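Local coordinates for putative silent information regulator 2 (Leishmania infantum, PDB 5OL0), which probably removes acetyl groups from lysine side chains of proteins in an NAD-dependent reaction, as a zinc-containing class I sirtuin thought to help regulate gene expression, at residues A152-I155 against E156-T159; L24-Y27 against I28-N32; A199-D202 against A203-D207. All coordinates share one frame; numbering follows the deposited sequence.

Contact 1: residues A152-I155 against E156-T159. With ZN (zinc ion), chain E.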
loop_
_atom_site.group_PDB
_atom_site.type_symbol
_atom_site.label_atom_id
_atom_site.label_comp_id
_atom_site.label_asym_id
_atom_site.label_seq_id
_atom_site.Cartn_x
_atom_site.Cartn_y
_atom_site.Cartn_z
ATOM N N ALA A 152 15.902 -9.419 3.457
ATOM C CA ALA A 152 16.383 -8.843 4.695
ATOM C C ALA A 152 17.780 -8.269 4.475
ATOM O O ALA A 152 18.489 -8.695 3.535
ATOM C CB ALA A 152 16.414 -9.919 5.787
ATOM N N ALA A 153 18.197 -7.369 5.366
ATOM C CA ALA A 153 19.514 -6.722 5.223
ATOM C C ALA A 153 19.944 -6.044 6.514
ATOM O O ALA A 153 19.102 -5.659 7.347
ATOM C CB ALA A 153 19.485 -5.685 4.063
ATOM N N CYS A 154 21.258 -5.903 6.685
ATOM C CA CYS A 154 21.820 -5.082 7.772
ATOM C C CYS A 154 21.466 -3.607 7.650
ATOM O O CYS A 154 21.606 -3.016 6.591
ATOM C CB CYS A 154 23.340 -5.161 7.746
ATOM S SG CYS A 154 24.132 -4.246 9.100
ATOM N N ILE A 155 20.993 -3.000 8.719
ATOM C CA ILE A 155 20.673 -1.567 8.672
ATOM C C ILE A 155 21.944 -0.678 8.668
ATOM O O ILE A 155 21.859 0.448 8.235
ATOM C CB ILE A 155 19.760 -1.115 9.846
ATOM C CG1 ILE A 155 20.560 -1.053 11.165
ATOM C CG2 ILE A 155 18.474 -1.986 9.898
ATOM C CD1 ILE A 155 19.754 -0.686 12.375
ATOM N N GLU A 156 23.077 -1.147 9.204
ATOM C CA GLU A 156 24.314 -0.335 9.222
ATOM C C GLU A 156 25.025 -0.387 7.851
ATOM O O GLU A 156 25.207 0.645 7.224
ATOM C CB GLU A 156 25.287 -0.740 10.376
ATOM C CG GLU A 156 24.799 -0.662 11.843
ATOM C CD GLU A 156 23.926 0.549 12.244
ATOM O OE1 GLU A 156 23.854 1.613 11.555
ATOM O OE2 GLU A 156 23.283 0.455 13.316
ATOM N N CYS A 157 25.412 -1.575 7.378
ATOM C CA CYS A 157 26.142 -1.715 6.095
ATOM C C CYS A 157 25.321 -2.143 4.887
ATOM O O CYS A 157 25.883 -2.270 3.807
ATOM C CB CYS A 157 27.331 -2.676 6.275
ATOM S SG CYS A 157 26.947 -4.462 6.393
ATOM N N HIS A 158 24.017 -2.396 5.049
ATOM C CA HIS A 158 23.135 -2.793 3.930
ATOM C C HIS A 158 23.460 -4.153 3.236
ATOM O O HIS A 158 22.884 -4.488 2.191
ATOM C CB HIS A 158 22.969 -1.616 2.944
ATOM C CG HIS A 158 22.449 -0.366 3.605
ATOM N ND1 HIS A 158 21.163 -0.260 4.100
ATOM C CD2 HIS A 158 23.060 0.800 3.911
ATOM C CE1 HIS A 158 20.999 0.919 4.667
ATOM N NE2 HIS A 158 22.135 1.584 4.562
ATOM N N THR A 159 24.316 -4.967 3.854
ATOM C CA THR A 159 24.621 -6.303 3.307
ATOM C C THR A 159 23.392 -7.243 3.474
ATOM O O THR A 159 22.950 -7.461 4.631
ATOM C CB THR A 159 25.784 -7.002 4.049
ATOM O OG1 THR A 159 26.953 -6.184 3.987
ATOM C CG2 THR A 159 26.088 -8.393 3.448
HETATM ZN ZN ZN E . 26.300 -4.861 8.536
#
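Cys154 and Cys157 reach the same zinc ion from the two ends of a tight turn that follows strand 151-154. Along Cys154, CB stands 3.9 Å from the carbonyl O of Thr159. From there the side chain swings opposite the backbone N (chi1 -177°), and its tip, SG, binds the zinc at 2.3 Å and also lies 3.3 Å from Glu156 N. The same sulfur accepts the backbone N-H of Cys157, with Cys157 N at 3.4 Å from Cys154 SG and an N-H...S angle of 166°. SG of Cys157 completes this half of the site, also 2.3 Å from the zinc; its chi1 of 75° places the sulfur between the backbone N and the carbonyl carbon. Two backbone bonds close the loop: the N-H of Cys154 donates to Thr159 O (N to O 3.1 Å), whereas His158 N to Cys154 O, 2.9 Å long, is strongly bent and weak. The positive phi of His158 helps turn the chain back. Within the turn, Glu156 runs beside Ile155, both side chains pointing the same way, with Glu156 OE2 3.8 Å from Ile155 CD1, and that carboxylate forms a salt bridge with Arg82. Cys178 and Cys181 supply the other two sulfurs, giving the Cys4 zinc site of sirtuins. An amide N-H directed at a metal-bound sulfur is consistent with thiolate ligands, since it would probably offset part of the negative charge around the zinc.

Contact 2: residues L24-Y27 against I28-N32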
loop_
_atom_site.group_PDB
_atom_site.type_symbol
_atom_site.label_atom_id
_atom_site.label_comp_id
_atom_site.label_asym_id
_atom_site.label_seq_id
_atom_site.Cartn_x
_atom_site.Cartn_y
_atom_site.Cartn_z
ATOM N N LEU A 24 -17.532 6.051 -13.382
ATOM C CA LEU A 24 -16.123 5.815 -13.475
ATOM C C LEU A 24 -15.841 4.754 -14.504
ATOM O O LEU A 24 -14.901 4.891 -15.307
ATOM C CB LEU A 24 -15.584 5.391 -12.080
ATOM C CG LEU A 24 -14.118 4.932 -12.054
ATOM C CD1 LEU A 24 -13.265 6.022 -12.572
ATOM C CD2 LEU A 24 -13.690 4.537 -10.638
ATOM N N ALA A 25 -16.588 3.643 -14.447
ATOM C CA ALA A 25 -16.363 2.571 -15.422
ATOM C C ALA A 25 -16.610 3.061 -16.860
ATOM O O ALA A 25 -15.812 2.746 -17.764
ATOM C CB ALA A 25 -17.258 1.381 -15.146
ATOM N N HIS A 26 -17.715 3.781 -17.050
ATOM C CA HIS A 26 -18.017 4.472 -18.345
ATOM C C HIS A 26 -16.882 5.336 -18.796
ATOM O O HIS A 26 -16.499 5.293 -19.976
ATOM C CB HIS A 26 -19.206 5.448 -18.255
ATOM C CG HIS A 26 -20.553 4.840 -18.500
ATOM N ND1 HIS A 26 -21.004 4.515 -19.765
ATOM C CD2 HIS A 26 -21.593 4.605 -17.654
ATOM C CE1 HIS A 26 -22.245 4.055 -19.675
ATOM N NE2 HIS A 26 -22.624 4.100 -18.408
ATOM N N TYR A 27 -16.353 6.149 -17.885
ATOM C CA TYR A 27 -15.278 7.082 -18.238
ATOM C C TYR A 27 -14.041 6.300 -18.694
ATOM O O TYR A 27 -13.442 6.611 -19.736
ATOM C CB TYR A 27 -14.932 7.996 -17.060
ATOM C CG TYR A 27 -13.785 9.006 -17.267
ATOM C CD1 TYR A 27 -12.417 8.623 -17.092
ATOM C CD2 TYR A 27 -14.052 10.357 -17.552
ATOM C CE1 TYR A 27 -11.368 9.536 -17.282
ATOM C CE2 TYR A 27 -13.000 11.304 -17.689
ATOM C CZ TYR A 27 -11.676 10.899 -17.558
ATOM O OH TYR A 27 -10.644 11.785 -17.732
ATOM N N ILE A 28 -13.665 5.287 -17.928
ATOM C CA ILE A 28 -12.535 4.409 -18.318
ATOM C C ILE A 28 -12.738 3.777 -19.725
ATOM O O ILE A 28 -11.793 3.741 -20.556
ATOM C CB ILE A 28 -12.307 3.308 -17.278
ATOM C CG1 ILE A 28 -11.677 3.908 -15.972
ATOM C CG2 ILE A 28 -11.405 2.233 -17.818
ATOM C CD1 ILE A 28 -11.773 2.956 -14.809
ATOM N N ARG A 29 -13.945 3.300 -19.985
ATOM C CA ARG A 29 -14.221 2.632 -21.258
ATOM C C ARG A 29 -14.359 3.622 -22.396
ATOM O O ARG A 29 -13.620 3.503 -23.361
ATOM C CB ARG A 29 -15.436 1.726 -21.171
ATOM C CG ARG A 29 -15.121 0.480 -20.341
ATOM C CD ARG A 29 -16.364 -0.353 -20.014
ATOM N NE ARG A 29 -16.632 -1.382 -21.015
ATOM C CZ ARG A 29 -17.520 -2.370 -20.885
ATOM N NH1 ARG A 29 -18.272 -2.476 -19.790
ATOM N NH2 ARG A 29 -17.666 -3.257 -21.873
ATOM N N GLU A 30 -15.225 4.626 -22.242
ATOM C CA GLU A 30 -15.472 5.614 -23.273
ATOM C C GLU A 30 -14.183 6.388 -23.622
ATOM O O GLU A 30 -13.865 6.604 -24.806
ATOM C CB GLU A 30 -16.625 6.534 -22.889
ATOM C CG GLU A 30 -17.998 5.832 -22.907
ATOM C CD GLU A 30 -19.153 6.703 -22.360
ATOM O OE1 GLU A 30 -20.047 6.194 -21.611
ATOM O OE2 GLU A 30 -19.170 7.923 -22.678
ATOM N N LYS A 31 -13.381 6.762 -22.633
ATOM C CA LYS A 31 -12.149 7.469 -22.962
ATOM C C LYS A 31 -10.984 6.544 -23.176
ATOM O O LYS A 31 -9.879 7.019 -23.367
ATOM C CB LYS A 31 -11.799 8.529 -21.937
ATOM C CG LYS A 31 -12.763 9.684 -21.866
ATOM C CD LYS A 31 -12.285 10.639 -20.784
ATOM C CE LYS A 31 -11.038 11.466 -21.139
ATOM N NZ LYS A 31 -11.355 12.673 -21.959
ATOM N N ASN A 32 -11.202 5.228 -23.186
ATOM C CA ASN A 32 -10.093 4.296 -23.371
ATOM C C ASN A 32 -8.880 4.622 -22.444
ATOM O O ASN A 32 -7.751 4.830 -22.902
ATOM C CB ASN A 32 -9.623 4.290 -24.838
ATOM C CG ASN A 32 -8.684 3.151 -25.133
ATOM O OD1 ASN A 32 -8.774 2.065 -24.544
ATOM N ND2 ASN A 32 -7.746 3.406 -26.035
HETATM O O HOH W 1 -11.584 14.261 -18.903
#
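Lys31, the first residue past helix 21-30, lies over one face of the Tyr27 ring, with its CD 3.5 Å from the ring centroid and 24° off the normal, a CH-pi contact displaced toward the rim. This packing is close although Lys31 is exposed: Tyr27 CG stands opposite its own backbone N (chi1 178°), and the lysine chain bends at chi3 (73°) and chi4, carrying CE to 3.4 Å from Tyr27 OH. A water at the ring edge, in its plane, lies 2.9 Å from Tyr27 OH and weakly accepts from Lys31 NZ. Also on the solvent side, but more loosely held, His26 ND1 reaches Glu30 OE1 at 2.7 Å in a weak bond, the ring and carboxylate planes nearly perpendicular. On the buried side Leu24 CD1 meets Ile28 CD1 at 4.1 Å, and both side chains rest on Leu213 of strand 213-217, while Leu24 and Ala25 touch Leu293 of helix 286-296. Regular i to i+4 backbone bonds join the two halves, among them Ile28 N to Leu24 O at 2.9 Å. After Glu30 the helix stops: the backbone N-H of Asn32, a residue with positive phi, donates to Arg29 O, Asn32 N lying 3.0 Å from Arg29 O, and Val33 N returns to Ile28 O, the paired bonds of a Schellman motif.

Contact 3: residues A199-D202 against A203-D207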
loop_
_atom_site.group_PDB
_atom_site.type_symbol
_atom_site.label_atom_id
_atom_site.label_comp_id
_atom_site.label_asym_id
_atom_site.label_seq_id
_atom_site.Cartn_x
_atom_site.Cartn_y
_atom_site.Cartn_z
ATOM N N ALA A 199 12.648 2.975 -7.249
ATOM C CA ALA A 199 11.477 2.765 -8.010
ATOM C C ALA A 199 10.300 3.631 -7.521
ATOM O O ALA A 199 9.397 3.955 -8.317
ATOM C CB ALA A 199 11.106 1.301 -7.971
ATOM N N PHE A 200 10.268 3.990 -6.239
ATOM C CA PHE A 200 9.264 4.972 -5.768
ATOM C C PHE A 200 9.450 6.307 -6.446
ATOM O O PHE A 200 8.501 6.907 -6.959
ATOM C CB PHE A 200 9.298 5.168 -4.250
ATOM C CG PHE A 200 8.487 6.320 -3.835
ATOM C CD1 PHE A 200 7.118 6.211 -3.764
ATOM C CD2 PHE A 200 9.072 7.571 -3.681
ATOM C CE1 PHE A 200 6.344 7.293 -3.447
ATOM C CE2 PHE A 200 8.303 8.654 -3.347
ATOM C CZ PHE A 200 6.938 8.523 -3.222
ATOM N N PHE A 201 10.692 6.779 -6.505
ATOM C CA PHE A 201 10.964 8.090 -7.140
ATOM C C PHE A 201 10.734 8.111 -8.663
ATOM O O PHE A 201 10.291 9.124 -9.214
ATOM C CB PHE A 201 12.364 8.586 -6.728
ATOM C CG PHE A 201 12.441 8.849 -5.254
ATOM C CD1 PHE A 201 11.819 9.978 -4.736
ATOM C CD2 PHE A 201 13.024 7.925 -4.387
ATOM C CE1 PHE A 201 11.783 10.195 -3.367
ATOM C CE2 PHE A 201 13.005 8.138 -3.015
ATOM C CZ PHE A 201 12.377 9.290 -2.504
ATOM N N ASP A 202 10.974 6.969 -9.283
ATOM C CA ASP A 202 10.610 6.737 -10.726
ATOM C C ASP A 202 9.106 6.944 -10.914
ATOM O O ASP A 202 8.650 7.717 -11.755
ATOM C CB ASP A 202 11.007 5.302 -11.082
ATOM C CG ASP A 202 10.835 4.989 -12.545
ATOM O OD1 ASP A 202 11.683 5.440 -13.328
ATOM O OD2 ASP A 202 9.832 4.334 -12.924
ATOM N N ALA A 203 8.339 6.319 -10.028
ATOM C CA ALA A 203 6.917 6.468 -10.080
ATOM C C ALA A 203 6.456 7.900 -9.815
ATOM O O ALA A 203 5.650 8.407 -10.532
ATOM C CB ALA A 203 6.256 5.476 -9.156
ATOM N N LEU A 204 7.023 8.560 -8.822
ATOM C CA LEU A 204 6.633 9.952 -8.509
ATOM C C LEU A 204 6.951 10.993 -9.582
ATOM O O LEU A 204 6.161 11.916 -9.835
ATOM C CB LEU A 204 7.342 10.397 -7.223
ATOM C CG LEU A 204 6.990 11.800 -6.660
ATOM C CD1 LEU A 204 5.586 11.788 -6.115
ATOM C CD2 LEU A 204 8.010 12.247 -5.585
ATOM N N HIS A 205 8.148 10.873 -10.148
ATOM C CA HIS A 205 8.642 11.839 -11.118
ATOM C C HIS A 205 8.172 11.504 -12.505
ATOM O O HIS A 205 7.986 12.412 -13.264
ATOM C CB HIS A 205 10.196 11.885 -11.126
ATOM C CG HIS A 205 10.773 12.315 -9.832
ATOM N ND1 HIS A 205 11.942 11.788 -9.330
ATOM C CD2 HIS A 205 10.286 13.143 -8.876
ATOM C CE1 HIS A 205 12.184 12.327 -8.149
ATOM N NE2 HIS A 205 11.185 13.133 -7.843
ATOM N N HIS A 206 8.003 10.213 -12.825
ATOM C CA HIS A 206 7.713 9.767 -14.208
ATOM C C HIS A 206 6.355 9.214 -14.423
ATOM O O HIS A 206 5.824 9.433 -15.466
ATOM C CB HIS A 206 8.736 8.727 -14.696
ATOM C CG HIS A 206 10.152 9.207 -14.566
ATOM N ND1 HIS A 206 11.181 8.380 -14.173
ATOM C CD2 HIS A 206 10.678 10.448 -14.647
ATOM C CE1 HIS A 206 12.302 9.075 -14.103
ATOM N NE2 HIS A 206 12.027 10.325 -14.378
ATOM N N ASP A 207 5.800 8.432 -13.501
ATOM C CA ASP A 207 4.457 7.899 -13.758
ATOM C C ASP A 207 3.391 8.908 -13.395
ATOM O O ASP A 207 2.470 9.185 -14.167
ATOM C CB ASP A 207 4.228 6.619 -12.989
ATOM C CG ASP A 207 5.046 5.475 -13.498
ATOM O OD1 ASP A 207 4.980 5.227 -14.699
ATOM O OD2 ASP A 207 5.712 4.778 -12.701
#
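The imidazole ring of His206 has Asp202 OD1 at its edge, in the ring plane. His206 ND1 donates to Asp202 OD1 at 3.1 Å with an N-H...O angle of 158°. The ring, however, approaches from above the carboxylate, 66° out of that group's plane, the two planes being nearly perpendicular. Asp202 reaches this position with CG opposite its backbone N (chi1 -174°). Within 199-202, Phe200 CD2 lies over the centre of one face of the Phe201 ring, 3.6 Å above its plane, while Phe201 CE1 sits at the edge of the Phe200 ring, in its plane. One turn on, His205 runs alongside Phe201 and brings CE1 to 4.0 Å from Phe201 CB; Leu204 CD2 comes to 4.2 Å from Phe200 CE2. The carbonyl O of Asp202 takes His206 N at 2.8 Å and, weakly, Asp207 N, which marks a wider pi-type turn at 203-207. Ala203 packs on Arg122 and Cys124 of strand 120-125, and Phe201 packs on a basic side chain of the bound peptide. The side chain of Phe200 lies about 7 Å from that of His146, the likely proton acceptor. Asp202 OD2 and Asp207 OD2 stand 4.1 Å apart, and each forms a salt bridge with Arg122 NH1. That shared guanidinium would probably compensate the two like charges and favour both carboxylates staying ionised, while the other oxygen of Asp202 orients His206.

From the N terminus the chain first meets contact 2, on helix 21-30, then contact 1, at the turn after strand 151-154, and finally contact 3, on helix 198-207. Each joins adjoining residues and closes just a local turn; the three follow in series, neither nesting nor crossing. Contacts 2 and 3 belong to helices packed on the six-stranded parallel sheet of the Rossmann-like domain, through strands 213-217 and 120-125 respectively. Contact 1 belongs to the zinc-binding module with its small antiparallel sheet. Contacts 1 and 2 lie on opposite sides of the chain's centre, their centres 45 Å apart, whereas the centre of contact 3 is 24 Å from that of contact 1 and 25 Å from that of contact 2.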